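Long-range contacts in cellulase (Clostridium cellulovorans, PDB 6UI3), which is a broad-specificity endoglucanase of glycoside hydrolase family 5 that probably cleaves cellulose and related polysaccharides, this chain being the catalytic TIM-barrel part of a longer protein: residues 47-52 with 92-97; 26-31 with 302-307; 6-11 with 140-145; 67-72 with 83-88. One frame throughout, in Å; residues are numbered along the deposited sequence. Where two conformers were deposited one is given.

From the N terminus, residues 6-11 come first and are joined by contact 3 to the loop that leads into strand 145-148, so the N-terminal segment is tied to the approach to the fourth barrel strand. Next, strand 25-29 pairs in contact 2 with strand 301-305, the first barrel strand with the last; this closes the longest loop and crosses contact 3, since their segments alternate. Contact 1 is nested inside both, packing helix 49-58 against helix 82-96. Innermost is contact 4, where the loop after strand 62-65 folds back on the same helix 82-96. Contact 1 touches all three others: Thr47 meets Leu29, Asn93 meets Tyr141, and Arg87 reaches Thr47 and Tyr94.

Contact 1 of 4, residues 47-52 with 92-97; sequences TTKKMF and VNYALA. With EDO (1,2-ethanediol), chain B.
Aromatic packing dominates the meeting of the start of helix 49-58 with the end of helix 82-96, two neighbouring helices on the outside of the barrel. The Tyr94 ring turns an edge toward the face of Phe52 in an offset edge-to-face pair, planes 60° apart. Tyr94 CB sits over a face of Phe52, a CH-pi contact 3.7 Å from the centroid of that ring, while Phe52 CE2 touches Ala95 CB at 3.7 Å. One face of Tyr94 is covered by backbone: Lys49 N lies above the middle of the ring, and Thr48 C nearer its rim.

Aliphatic contacts come from Lys49. With CG anti to the backbone N (chi1 -176°), its chain runs extended past the tyrosine, Lys49 CB lying 3.5 Å from Tyr94 CD1 and Lys49 CE 3.8 Å from Ala97 CB, before bending at the last torsion.

Polar links are few. Lys49 NZ donates to a water that bridges to Ala97 O, whose carbonyl receives a weak bond from an ethanediol. Thr47 O meets Arg87. Thr48, at the N-cap, accepts a weak bond from Met51 N on its OG1, and its own N gives a weak bond back to Met51 SD, completing a capping box. The helices thus adhere mainly through ring and aliphatic surfaces, with polar ends drawn to outside partners: Lys49 NZ to Asp53 in a salt bridge, Tyr94 OH to Arg87 and Thr47 OG1 to Glu39.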
loop_
_atom_site.group_PDB
_atom_site.type_symbol
_atom_site.label_atom_id
_atom_site.label_comp_id
_atom_site.label_asym_id
_atom_site.label_seq_id
_atom_site.Cartn_x
_atom_site.Cartn_y
_atom_site.Cartn_z
ATOM N N THR A 47 1.220 16.451 -7.828
ATOM C CA THR A 47 1.293 16.435 -6.370
ATOM C C THR A 47 2.223 17.532 -5.856
ATOM O O THR A 47 3.246 17.841 -6.471
ATOM C CB THR A 47 1.817 15.069 -5.924
ATOM O OG1 THR A 47 1.045 14.028 -6.546
ATOM C CG2 THR A 47 1.711 14.885 -4.435
ATOM N N THR A 48 1.878 18.106 -4.698
ATOM C CA THR A 48 2.680 19.155 -4.070
ATOM C C THR A 48 2.969 18.828 -2.611
ATOM O O THR A 48 2.237 18.077 -1.956
ATOM C CB THR A 48 1.975 20.522 -4.113
ATOM O OG1 THR A 48 0.801 20.445 -3.296
ATOM C CG2 THR A 48 1.612 20.910 -5.525
ATOM N N LYS A 49 4.018 19.457 -2.079
ATOM C CA LYS A 49 4.311 19.301 -0.660
ATOM C C LYS A 49 3.149 19.782 0.204
ATOM O O LYS A 49 2.857 19.185 1.246
ATOM C CB LYS A 49 5.602 20.028 -0.278
ATOM C CG LYS A 49 5.966 19.788 1.192
ATOM C CD LYS A 49 7.318 20.390 1.551
ATOM C CE LYS A 49 7.655 20.169 3.013
ATOM N NZ LYS A 49 6.827 21.000 3.919
ATOM N N LYS A 50 2.479 20.866 -0.202
ATOM C CA LYS A 50 1.366 21.387 0.590
ATOM C C LYS A 50 0.283 20.334 0.805
ATOM O O LYS A 50 -0.376 20.329 1.851
ATOM C CB LYS A 50 0.786 22.642 -0.058
ATOM C CG LYS A 50 1.669 23.864 0.100
ATOM C CD LYS A 50 1.013 25.113 -0.480
ATOM C CE LYS A 50 1.950 26.317 -0.383
ATOM N NZ LYS A 50 1.329 27.580 -0.884
ATOM N N MET A 51 0.070 19.438 -0.159
ATOM C CA MET A 51 -0.895 18.359 0.057
ATOM C C MET A 51 -0.488 17.485 1.235
ATOM O O MET A 51 -1.328 17.109 2.062
ATOM C CB MET A 51 -1.025 17.519 -1.213
ATOM C CG MET A 51 -1.608 18.285 -2.368
ATOM S SD MET A 51 -1.563 17.361 -3.916
ATOM C CE MET A 51 -2.024 18.628 -5.090
ATOM N N PHE A 52 0.802 17.153 1.319
ATOM C CA PHE A 52 1.314 16.343 2.415
ATOM C C PHE A 52 1.306 17.120 3.725
ATOM O O PHE A 52 0.998 16.553 4.777
ATOM C CB PHE A 52 2.726 15.860 2.075
ATOM C CG PHE A 52 2.764 14.713 1.098
ATOM C CD1 PHE A 52 2.381 14.885 -0.229
ATOM C CD2 PHE A 52 3.210 13.463 1.502
ATOM C CE1 PHE A 52 2.425 13.816 -1.121
ATOM C CE2 PHE A 52 3.257 12.397 0.612
ATOM C CZ PHE A 52 2.863 12.577 -0.699
ATOM N N VAL A 92 8.449 11.269 -2.467
ATOM C CA VAL A 92 8.881 10.651 -1.212
ATOM C C VAL A 92 9.249 11.733 -0.209
ATOM O O VAL A 92 8.865 11.681 0.967
ATOM C CB VAL A 92 10.055 9.684 -1.452
ATOM C CG1 VAL A 92 10.765 9.313 -0.152
ATOM C CG2 VAL A 92 9.554 8.419 -2.145
ATOM N N ASN A 93 10.010 12.730 -0.666
ATOM C CA ASN A 93 10.478 13.775 0.232
ATOM C C ASN A 93 9.383 14.726 0.687
ATOM O O ASN A 93 9.560 15.367 1.725
ATOM C CB ASN A 93 11.678 14.470 -0.392
ATOM C CG ASN A 93 12.948 13.681 -0.182
ATOM O OD1 ASN A 93 13.286 13.343 0.946
ATOM N ND2 ASN A 93 13.654 13.386 -1.247
ATOM N N TYR A 94 8.259 14.832 -0.024
ATOM C CA TYR A 94 7.135 15.574 0.538
ATOM C C TYR A 94 6.685 14.936 1.849
ATOM O O TYR A 94 6.286 15.633 2.792
ATOM C CB TYR A 94 5.946 15.600 -0.422
ATOM C CG TYR A 94 6.127 16.307 -1.753
ATOM C CD1 TYR A 94 7.099 17.277 -1.947
ATOM C CD2 TYR A 94 5.287 16.002 -2.823
ATOM C CE1 TYR A 94 7.238 17.917 -3.187
ATOM C CE2 TYR A 94 5.418 16.627 -4.053
ATOM C CZ TYR A 94 6.393 17.574 -4.230
ATOM O OH TYR A 94 6.533 18.207 -5.454
ATOM N N ALA A 95 6.723 13.599 1.912
ATOM C CA ALA A 95 6.368 12.878 3.128
ATOM C C ALA A 95 7.490 12.943 4.152
ATOM O O ALA A 95 7.260 13.280 5.315
ATOM C CB ALA A 95 6.057 11.417 2.801
ATOM N N LEU A 96 8.715 12.641 3.734
ATOM C CA LEU A 96 9.795 12.570 4.704
ATOM C C LEU A 96 10.091 13.933 5.327
ATOM O O LEU A 96 10.490 13.999 6.494
ATOM C CB LEU A 96 11.064 12.001 4.070
ATOM C CG LEU A 96 11.005 10.570 3.542
ATOM C CD1 LEU A 96 12.345 10.146 2.962
ATOM C CD2 LEU A 96 10.550 9.595 4.625
ATOM N N ALA A 97 9.907 15.031 4.573
ATOM C CA ALA A 97 10.130 16.367 5.123
ATOM C C ALA A 97 9.113 16.700 6.205
ATOM O O ALA A 97 9.364 17.594 7.022
ATOM C CB ALA A 97 10.087 17.424 4.015
HETATM C C1 EDO B . 6.393 18.431 10.890
HETATM O O1 EDO B . 5.831 18.479 9.570
HETATM C C2 EDO B . 7.466 17.346 11.005
HETATM O O2 EDO B . 8.612 17.671 10.207
HETATM O O HOH W 1 7.973 20.233 6.454
#

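Contact 2 of 4, residues 26-31 with 302-307; sequences GWNLGN and LWWDNN
Asp305 OD2 is gripped by two N-H groups: Trp27 NE1 donates to the anti lone pair of Asp305 OD2 at 2.8 Å, with ring and carboxylate planes 67° apart, and Leu319 N gives the second bond. Asp305 OD1 accepts Asn307 N at 2.9 Å in an Asx turn, so both carboxylate oxygens are held.

Strands 26-29 and 302-305 run parallel, and Trp27 and Asp305 lie on the same face of the sheet. Asn28 N donates to Trp303 O at 2.8 Å, nearly along the C=O axis, and Asn28 ND2 adds a weak bond to Trp303 O at 3.3 Å. The strands are tied further by Trp303 N to Gly26 O at 3.1 Å and, beyond the strand, by Gly30 N to Asp305 O.

The other face carries Asn28 and Trp304. Asn28 CG stands anti to the carbonyl carbon (chi1 -75°), which lets ND2 reach Trp303 O, while Asn28 CB lies 3.5 Å from Trp304 CE3; OD1 accepts from Arg64 and ND2 also donates to Gly270 O. Trp304 CG is anti to the backbone N (chi1 -179°), and Gly30 CA lies over the face of the Trp304 six-membered ring, 3.9 Å from its centroid, a CH-pi contact. This pairing of first and last strands closes the eight-stranded TIM barrel. N-H donors to the buried Asp305 carboxylate probably stabilise its negative charge.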
loop_
_atom_site.group_PDB
_atom_site.type_symbol
_atom_site.label_atom_id
_atom_site.label_comp_id
_atom_site.label_asym_id
_atom_site.label_seq_id
_atom_site.Cartn_x
_atom_site.Cartn_y
_atom_site.Cartn_z
ATOM N N GLY A 26 -2.662 6.066 8.073
ATOM C CA GLY A 26 -2.052 6.290 6.782
ATOM C C GLY A 26 -3.024 6.531 5.636
ATOM O O GLY A 26 -4.251 6.513 5.794
ATOM N N TRP A 27 -2.426 6.710 4.462
ATOM C CA TRP A 27 -3.105 7.288 3.307
ATOM C C TRP A 27 -2.325 6.928 2.055
ATOM O O TRP A 27 -1.090 6.919 2.070
ATOM C CB TRP A 27 -3.123 8.800 3.518
ATOM C CG TRP A 27 -3.875 9.651 2.548
ATOM C CD1 TRP A 27 -5.175 10.050 2.656
ATOM C CD2 TRP A 27 -3.361 10.286 1.366
ATOM N NE1 TRP A 27 -5.501 10.895 1.619
ATOM C CE2 TRP A 27 -4.407 11.051 0.812
ATOM C CE3 TRP A 27 -2.117 10.293 0.731
ATOM C CZ2 TRP A 27 -4.243 11.807 -0.354
ATOM C CZ3 TRP A 27 -1.958 11.044 -0.415
ATOM C CH2 TRP A 27 -3.014 11.772 -0.959
ATOM N N ASN A 28 -3.037 6.588 0.984
ATOM C CA ASN A 28 -2.436 6.318 -0.316
ATOM C C ASN A 28 -2.655 7.493 -1.266
ATOM O O ASN A 28 -3.779 7.991 -1.407
ATOM C CB ASN A 28 -3.084 5.121 -1.035
ATOM C CG ASN A 28 -2.684 3.789 -0.470
ATOM O OD1 ASN A 28 -1.796 3.111 -0.993
ATOM N ND2 ASN A 28 -3.382 3.363 0.576
ATOM N N LEU A 29 -1.600 7.849 -2.004
ATOM C CA LEU A 29 -1.651 8.800 -3.120
ATOM C C LEU A 29 -2.211 8.087 -4.357
ATOM O O LEU A 29 -1.501 7.711 -5.287
ATOM C CB LEU A 29 -0.250 9.362 -3.359
ATOM C CG LEU A 29 -0.112 10.461 -4.397
ATOM C CD1 LEU A 29 -0.799 11.745 -3.968
ATOM C CD2 LEU A 29 1.377 10.726 -4.684
ATOM N N GLY A 30 -3.531 7.882 -4.339
ATOM C CA GLY A 30 -4.164 7.025 -5.336
ATOM C C GLY A 30 -4.378 7.713 -6.673
ATOM O O GLY A 30 -4.550 8.933 -6.762
ATOM N N ASN A 31 -4.403 6.892 -7.722
ATOM C CA ASN A 31 -4.658 7.355 -9.090
ATOM C C ASN A 31 -3.719 8.498 -9.476
ATOM O O ASN A 31 -4.118 9.525 -10.046
ATOM C CB ASN A 31 -6.125 7.739 -9.289
ATOM C CG ASN A 31 -7.046 6.539 -9.360
ATOM O OD1 ASN A 31 -6.692 5.439 -8.947
ATOM N ND2 ASN A 31 -8.253 6.755 -9.874
ATOM N N LEU A 302 -4.175 2.134 5.878
ATOM C CA LEU A 302 -3.907 3.199 4.921
ATOM C C LEU A 302 -5.100 3.355 3.985
ATOM O O LEU A 302 -5.367 2.475 3.166
ATOM C CB LEU A 302 -2.643 2.875 4.125
ATOM C CG LEU A 302 -1.304 2.928 4.852
ATOM C CD1 LEU A 302 -1.121 2.004 5.977
ATOM C CD2 LEU A 302 -0.190 2.672 3.836
ATOM N N TRP A 303 -5.817 4.469 4.099
ATOM C CA TRP A 303 -6.978 4.728 3.254
ATOM C C TRP A 303 -6.548 4.956 1.806
ATOM O O TRP A 303 -5.581 5.667 1.536
ATOM C CB TRP A 303 -7.729 5.960 3.784
ATOM C CG TRP A 303 -8.992 6.305 3.008
ATOM C CD1 TRP A 303 -9.051 6.956 1.819
ATOM C CD2 TRP A 303 -10.352 6.048 3.385
ATOM N NE1 TRP A 303 -10.352 7.087 1.416
ATOM C CE2 TRP A 303 -11.176 6.559 2.364
ATOM C CE3 TRP A 303 -10.951 5.431 4.478
ATOM C CZ2 TRP A 303 -12.558 6.475 2.411
ATOM C CZ3 TRP A 303 -12.328 5.366 4.529
ATOM C CH2 TRP A 303 -13.111 5.897 3.504
ATOM N N TRP A 304 -7.296 4.362 0.874
ATOM C CA TRP A 304 -7.066 4.585 -0.563
ATOM C C TRP A 304 -7.780 5.852 -1.014
ATOM O O TRP A 304 -8.999 5.860 -1.170
ATOM C CB TRP A 304 -7.556 3.398 -1.395
ATOM C CG TRP A 304 -7.299 3.613 -2.863
ATOM C CD1 TRP A 304 -8.181 4.073 -3.799
ATOM C CD2 TRP A 304 -6.066 3.397 -3.546
ATOM N NE1 TRP A 304 -7.563 4.171 -5.026
ATOM C CE2 TRP A 304 -6.263 3.749 -4.900
ATOM C CE3 TRP A 304 -4.809 2.936 -3.151
ATOM C CZ2 TRP A 304 -5.253 3.654 -5.839
ATOM C CZ3 TRP A 304 -3.817 2.838 -4.086
ATOM C CH2 TRP A 304 -4.038 3.188 -5.412
ATOM N N ASP A 305 -7.025 6.923 -1.240
ATOM C CA ASP A 305 -7.576 8.231 -1.601
ATOM C C ASP A 305 -7.269 8.535 -3.063
ATOM O O ASP A 305 -6.154 8.913 -3.412
ATOM C CB ASP A 305 -7.049 9.323 -0.683
ATOM C CG ASP A 305 -7.818 10.616 -0.834
ATOM O OD1 ASP A 305 -8.398 10.835 -1.929
ATOM O OD2 ASP A 305 -7.810 11.403 0.135
ATOM N N ASN A 306 -8.277 8.365 -3.924
ATOM C CA ASN A 306 -8.112 8.629 -5.347
ATOM C C ASN A 306 -8.538 10.037 -5.777
ATOM O O ASN A 306 -8.534 10.331 -6.981
ATOM C CB ASN A 306 -8.860 7.584 -6.177
ATOM C CG ASN A 306 -10.349 7.578 -5.934
ATOM O OD1 ASN A 306 -10.898 8.427 -5.227
ATOM N ND2 ASN A 306 -11.013 6.620 -6.549
ATOM N N ASN A 307 -8.862 10.919 -4.835
ATOM C CA ASN A 307 -9.265 12.295 -5.139
ATOM C C ASN A 307 -10.538 12.360 -5.976
ATOM O O ASN A 307 -10.789 13.374 -6.641
ATOM C CB ASN A 307 -8.124 13.060 -5.844
ATOM C CG ASN A 307 -8.328 14.572 -5.893
ATOM O OD1 ASN A 307 -8.772 15.214 -4.941
ATOM N ND2 ASN A 307 -7.978 15.150 -7.033
#

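Contact 3 of 4, residues 6-11 with 140-145; sequences THPTEM and DYSDKL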
loop_
_atom_site.group_PDB
_atom_site.type_symbol
_atom_site.label_atom_id
_atom_site.label_comp_id
_atom_site.label_asym_id
_atom_site.label_seq_id
_atom_site.Cartn_x
_atom_site.Cartn_y
_atom_site.Cartn_z
ATOM N N THR A 6 17.501 18.602 3.167
ATOM C CA THR A 6 18.154 17.405 2.659
ATOM C C THR A 6 17.403 16.201 3.202
ATOM O O THR A 6 16.861 16.230 4.312
ATOM C CB THR A 6 19.632 17.343 3.059
ATOM O OG1 THR A 6 19.747 17.337 4.485
ATOM C CG2 THR A 6 20.384 18.543 2.496
ATOM N N HIS A 7 17.356 15.137 2.412
ATOM C CA HIS A 7 16.568 13.993 2.816
ATOM C C HIS A 7 17.160 13.353 4.071
ATOM O O HIS A 7 18.378 13.350 4.270
ATOM C CB HIS A 7 16.451 12.979 1.680
ATOM C CG HIS A 7 17.737 12.313 1.299
ATOM N ND1 HIS A 7 18.487 12.703 0.212
ATOM C CD2 HIS A 7 18.360 11.226 1.816
ATOM C CE1 HIS A 7 19.543 11.915 0.102
ATOM N NE2 HIS A 7 19.478 11.000 1.054
ATOM N N PRO A 8 16.314 12.811 4.941
ATOM C CA PRO A 8 16.832 12.186 6.159
ATOM C C PRO A 8 17.522 10.868 5.855
ATOM O O PRO A 8 17.177 10.156 4.901
ATOM C CB PRO A 8 15.573 11.969 7.003
ATOM C CG PRO A 8 14.498 11.797 6.001
ATOM C CD PRO A 8 14.844 12.741 4.881
ATOM N N THR A 9 18.466 10.525 6.727
ATOM C CA THR A 9 19.242 9.301 6.624
ATOM C C THR A 9 19.163 8.431 7.871
ATOM O O THR A 9 19.762 7.353 7.887
ATOM C CB THR A 9 20.711 9.650 6.363
ATOM O OG1 THR A 9 21.191 10.487 7.426
ATOM C CG2 THR A 9 20.885 10.407 5.053
ATOM N N GLU A 10 18.432 8.853 8.904
ATOM C CA GLU A 10 18.463 8.172 10.193
ATOM C C GLU A 10 18.015 6.722 10.076
ATOM O O GLU A 10 16.936 6.427 9.557
ATOM C CB GLU A 10 17.527 8.883 11.179
ATOM C CG GLU A 10 17.434 8.198 12.550
ATOM C CD GLU A 10 16.418 8.842 13.487
ATOM O OE1 GLU A 10 15.248 9.042 13.087
ATOM O OE2 GLU A 10 16.800 9.142 14.636
ATOM N N MET A 11 18.808 5.826 10.637
ATOM C CA MET A 11 18.459 4.412 10.724
ATOM C C MET A 11 18.467 4.041 12.201
ATOM O O MET A 11 19.530 3.900 12.814
ATOM C CB MET A 11 19.435 3.564 9.915
ATOM C CG MET A 11 19.250 2.055 10.066
ATOM S SD MET A 11 17.563 1.471 9.832
ATOM C CE MET A 11 17.309 1.755 8.101
ATOM N N ASP A 140 20.691 5.214 1.008
ATOM C CA ASP A 140 21.058 5.929 2.236
ATOM C C ASP A 140 19.861 6.567 2.945
ATOM O O ASP A 140 20.043 7.224 3.977
ATOM C CB ASP A 140 22.200 6.941 1.995
ATOM C CG ASP A 140 21.755 8.244 1.349
ATOM O OD1 ASP A 140 20.557 8.448 1.102
ATOM O OD2 ASP A 140 22.638 9.108 1.106
ATOM N N TYR A 141 18.649 6.409 2.417
ATOM C CA TYR A 141 17.475 7.054 2.990
ATOM C C TYR A 141 17.121 6.454 4.346
ATOM O O TYR A 141 17.365 5.272 4.621
ATOM C CB TYR A 141 16.294 6.914 2.020
ATOM C CG TYR A 141 16.178 8.075 1.070
ATOM C CD1 TYR A 141 17.147 8.321 0.098
ATOM C CD2 TYR A 141 15.118 8.958 1.175
ATOM C CE1 TYR A 141 17.054 9.414 -0.734
ATOM C CE2 TYR A 141 15.005 10.038 0.353
ATOM C CZ TYR A 141 15.972 10.281 -0.602
ATOM O OH TYR A 141 15.858 11.400 -1.402
ATOM N N SER A 142 16.523 7.294 5.191
ATOM C CA SER A 142 16.142 6.915 6.541
ATOM C C SER A 142 15.145 5.755 6.551
ATOM O O SER A 142 14.532 5.389 5.542
ATOM C CB SER A 142 15.483 8.094 7.244
ATOM O OG SER A 142 14.138 8.246 6.801
ATOM N N ASP A 143 14.961 5.205 7.755
ATOM C CA ASP A 143 14.046 4.106 8.016
ATOM C C ASP A 143 12.583 4.485 7.875
ATOM O O ASP A 143 11.728 3.602 7.987
ATOM C CB ASP A 143 14.318 3.478 9.394
ATOM C CG ASP A 143 14.131 4.436 10.556
ATOM O OD1 ASP A 143 13.504 5.504 10.404
ATOM O OD2 ASP A 143 14.617 4.110 11.663
ATOM N N LYS A 144 12.262 5.742 7.600
ATOM C CA LYS A 144 10.877 6.089 7.306
ATOM C C LYS A 144 10.493 5.797 5.861
ATOM O O LYS A 144 9.303 5.834 5.541
ATOM C CB LYS A 144 10.581 7.524 7.713
ATOM C CG LYS A 144 10.523 7.656 9.240
ATOM C CD LYS A 144 9.626 8.776 9.694
ATOM C CE LYS A 144 9.503 8.802 11.205
ATOM N NZ LYS A 144 10.772 9.220 11.838
ATOM N N LEU A 145 11.447 5.450 5.006
ATOM C CA LEU A 145 11.162 4.937 3.672
ATOM C C LEU A 145 11.062 3.415 3.729
ATOM O O LEU A 145 11.995 2.737 4.170
ATOM C CB LEU A 145 12.257 5.360 2.698
ATOM C CG LEU A 145 12.134 4.798 1.271
ATOM C CD1 LEU A 145 10.869 5.270 0.594
ATOM C CD2 LEU A 145 13.352 5.212 0.461
HETATM O O HOH W 2 13.444 8.146 11.193
#
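Two irregular segments meet here, their directions 65° apart, with Thr9 CA and Ser142 CA 3.9 Å from each other. Backbone bonds flank that point: Ser142 N donates to Pro8 O from above the carbonyl plane, and Asp143 N to Glu10 O at 2.9 Å, nearly along the C=O axis. Ser142 then opens a type I turn to Leu145 and accepts Lys144 N through OG, an ST turn.

His7 carries the side-chain contact. Its CG sits between the backbone N and the carbonyl carbon (chi1 67°), which lays the imidazole over the phenol of Tyr141 in an offset stack, centroids 3.8 Å apart and planes only 5° apart. At the ring edge, His7 NE2 donates to the syn lone pair of Asp140 OD1 at 2.8 Å. Tyr141 OH has its own partners in Glu89 and Asn93, on helix 82-96.

Farther along, Met11 bends at chi2 and chi3 so that Met11 CE rests 3.7 Å from Asp143 CB. Asp143 forms a salt bridge with Arg12. One water donates to Glu10 OE1 and Asp143 OD1, each at 2.8 Å, and accepts from Lys144 NZ, which is also paired with Asp99. The N-terminal segment is thereby fastened to the loop before strand 145-148. The carboxylate at NE2 would tend to raise the histidine pKa, while the water and nearby cations may ease repulsion between Glu10 and Asp143.

Contact 4 of 4, residues 67-72 with 83-88; sequences VRWDEN and AYMARV
Tyr84, on helix 82-96, has the most surface buried here: the loop after strand 62-65 covers one face, one edge and the hydroxyl end of its ring, with Val88 CG2 toward the rim of the other face. With CG anti to the backbone N (chi1 -169°), the phenol reaches the loop, where Tyr84 OH donates to Arg68 O at 2.8 Å, within the carbonyl plane. The Asn72 amide is stacked almost parallel to the ring (planes 6° apart), ND2 above the centre and Asn72 CG 3.5 Å from Tyr84 CG. A type I turn from Trp69 to Asn72 presents this amide.

Trp69 stands nearly perpendicular to Tyr84, which points an edge at the indole face in an offset edge-to-face pair. The far rim of the indole meets the helix again: Trp69 CZ3 is 3.9 Å from Met85 SD, an oblique Met-aromatic contact, and Trp69 CH2 is 3.8 Å from Val88 CG2. Val67 reaches tip to tip toward Val88 and Tyr84. Trp69 NE1 bonds to Asn105 O.

In this way the loop leaving the second barrel strand packs onto the helix that follows it. The short hydroxyl bond probably fixes where the tyrosine ring ends, while amide stacking and the perpendicular indole limit how it can turn.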
loop_
_atom_site.group_PDB
_atom_site.type_symbol
_atom_site.label_atom_id
_atom_site.label_comp_id
_atom_site.label_asym_id
_atom_site.label_seq_id
_atom_site.Cartn_x
_atom_site.Cartn_y
_atom_site.Cartn_z
ATOM N N VAL A 67 3.502 3.472 -7.645
ATOM C CA VAL A 67 4.313 3.877 -8.792
ATOM C C VAL A 67 4.305 2.791 -9.863
ATOM O O VAL A 67 4.716 1.651 -9.607
ATOM C CB VAL A 67 5.773 4.204 -8.427
ATOM C CG1 VAL A 67 6.543 4.670 -9.671
ATOM C CG2 VAL A 67 5.852 5.241 -7.322
ATOM N N ARG A 68 3.851 3.151 -11.068
ATOM C CA ARG A 68 4.028 2.349 -12.277
ATOM C C ARG A 68 5.341 2.785 -12.916
ATOM O O ARG A 68 5.555 3.981 -13.108
ATOM C CB ARG A 68 2.867 2.606 -13.241
ATOM C CG ARG A 68 2.948 1.821 -14.543
ATOM C CD ARG A 68 1.877 2.241 -15.547
ATOM N NE ARG A 68 0.517 2.246 -15.011
ATOM C CZ ARG A 68 -0.501 1.504 -15.441
ATOM N NH1 ARG A 68 -0.355 0.614 -16.405
ATOM N NH2 ARG A 68 -1.684 1.671 -14.883
ATOM N N TRP A 69 6.220 1.830 -13.240
ATOM C CA TRP A 69 7.548 2.157 -13.747
ATOM C C TRP A 69 7.747 1.898 -15.231
ATOM O O TRP A 69 8.652 2.496 -15.833
ATOM C CB TRP A 69 8.612 1.361 -12.981
ATOM C CG TRP A 69 8.623 1.622 -11.506
ATOM C CD1 TRP A 69 7.914 0.956 -10.548
ATOM C CD2 TRP A 69 9.382 2.632 -10.813
ATOM N NE1 TRP A 69 8.194 1.482 -9.300
ATOM C CE2 TRP A 69 9.087 2.512 -9.439
ATOM C CE3 TRP A 69 10.269 3.632 -11.226
ATOM C CZ2 TRP A 69 9.660 3.341 -8.476
ATOM C CZ3 TRP A 69 10.831 4.463 -10.267
ATOM C CH2 TRP A 69 10.529 4.308 -8.912
ATOM N N ASP A 70 6.945 1.023 -15.833
ATOM C CA ASP A 70 7.260 0.482 -17.152
ATOM C C ASP A 70 6.785 1.334 -18.323
ATOM O O ASP A 70 6.918 0.899 -19.469
ATOM C CB ASP A 70 6.852 -0.991 -17.279
ATOM C CG ASP A 70 5.370 -1.249 -17.136
ATOM O OD1 ASP A 70 4.613 -0.334 -16.767
ATOM O OD2 ASP A 70 4.969 -2.409 -17.394
ATOM N N GLU A 71 6.323 2.557 -18.086
ATOM C CA GLU A 71 6.203 3.550 -19.150
ATOM C C GLU A 71 7.404 4.478 -19.171
ATOM O O GLU A 71 7.463 5.382 -20.015
ATOM C CB GLU A 71 4.903 4.354 -19.021
ATOM C CG GLU A 71 3.656 3.466 -19.036
ATOM C CD GLU A 71 2.332 4.215 -18.958
ATOM O OE1 GLU A 71 2.223 5.224 -18.269
ATOM O OE2 GLU A 71 1.374 3.756 -19.601
ATOM N N ASN A 72 8.379 4.253 -18.285
ATOM C CA ASN A 72 9.551 5.111 -18.152
ATOM C C ASN A 72 10.859 4.346 -18.261
ATOM O O ASN A 72 11.888 4.758 -17.697
ATOM C CB ASN A 72 9.473 5.929 -16.873
ATOM C CG ASN A 72 8.532 7.062 -17.016
ATOM O OD1 ASN A 72 8.904 8.120 -17.519
ATOM N ND2 ASN A 72 7.281 6.852 -16.632
ATOM N N ALA A 83 14.929 11.012 -14.776
ATOM C CA ALA A 83 13.971 12.075 -14.499
ATOM C C ALA A 83 12.728 11.546 -13.797
ATOM O O ALA A 83 12.145 12.233 -12.954
ATOM C CB ALA A 83 13.569 12.763 -15.802
ATOM N N TYR A 84 12.317 10.322 -14.111
ATOM C CA TYR A 84 11.157 9.737 -13.451
ATOM C C TYR A 84 11.509 9.282 -12.040
ATOM O O TYR A 84 10.748 9.526 -11.094
ATOM C CB TYR A 84 10.618 8.563 -14.265
ATOM C CG TYR A 84 9.272 8.068 -13.796
ATOM C CD1 TYR A 84 8.147 8.865 -13.941
ATOM C CD2 TYR A 84 9.119 6.806 -13.224
ATOM C CE1 TYR A 84 6.888 8.425 -13.537
ATOM C CE2 TYR A 84 7.867 6.357 -12.823
ATOM C CZ TYR A 84 6.763 7.171 -12.992
ATOM O OH TYR A 84 5.505 6.767 -12.602
ATOM N N MET A 85 12.664 8.628 -11.886
ATOM C CA MET A 85 13.158 8.292 -10.555
ATOM C C MET A 85 13.218 9.536 -9.680
ATOM O O MET A 85 12.854 9.492 -8.499
ATOM C CB MET A 85 14.533 7.630 -10.665
ATOM C CG MET A 85 15.079 7.103 -9.350
ATOM S SD MET A 85 14.254 5.620 -8.729
ATOM C CE MET A 85 14.955 4.367 -9.806
ATOM N N ALA A 86 13.664 10.665 -10.254
ATOM C CA ALA A 86 13.776 11.906 -9.493
ATOM C C ALA A 86 12.409 12.413 -9.057
ATOM O O ALA A 86 12.273 12.959 -7.960
ATOM C CB ALA A 86 14.516 12.966 -10.314
ATOM N N ARG A 87 11.388 12.258 -9.899
ATOM C CA ARG A 87 10.049 12.678 -9.495
ATOM C C ARG A 87 9.542 11.837 -8.331
ATOM O O ARG A 87 8.971 12.363 -7.372
ATOM C CB ARG A 87 9.079 12.616 -10.675
ATOM C CG ARG A 87 7.656 13.051 -10.339
ATOM C CD ARG A 87 7.594 14.491 -9.832
ATOM N NE ARG A 87 6.260 14.802 -9.334
ATOM C CZ ARG A 87 5.987 15.727 -8.421
ATOM N NH1 ARG A 87 6.943 16.495 -7.906
ATOM N NH2 ARG A 87 4.730 15.858 -8.004
ATOM N N VAL A 88 9.721 10.520 -8.404
ATOM C CA VAL A 88 9.326 9.656 -7.296
ATOM C C VAL A 88 10.032 10.101 -6.020
ATOM O O VAL A 88 9.413 10.216 -4.958
ATOM C CB VAL A 88 9.602 8.177 -7.634
ATOM C CG1 VAL A 88 9.332 7.312 -6.429
ATOM C CG2 VAL A 88 8.765 7.721 -8.830
#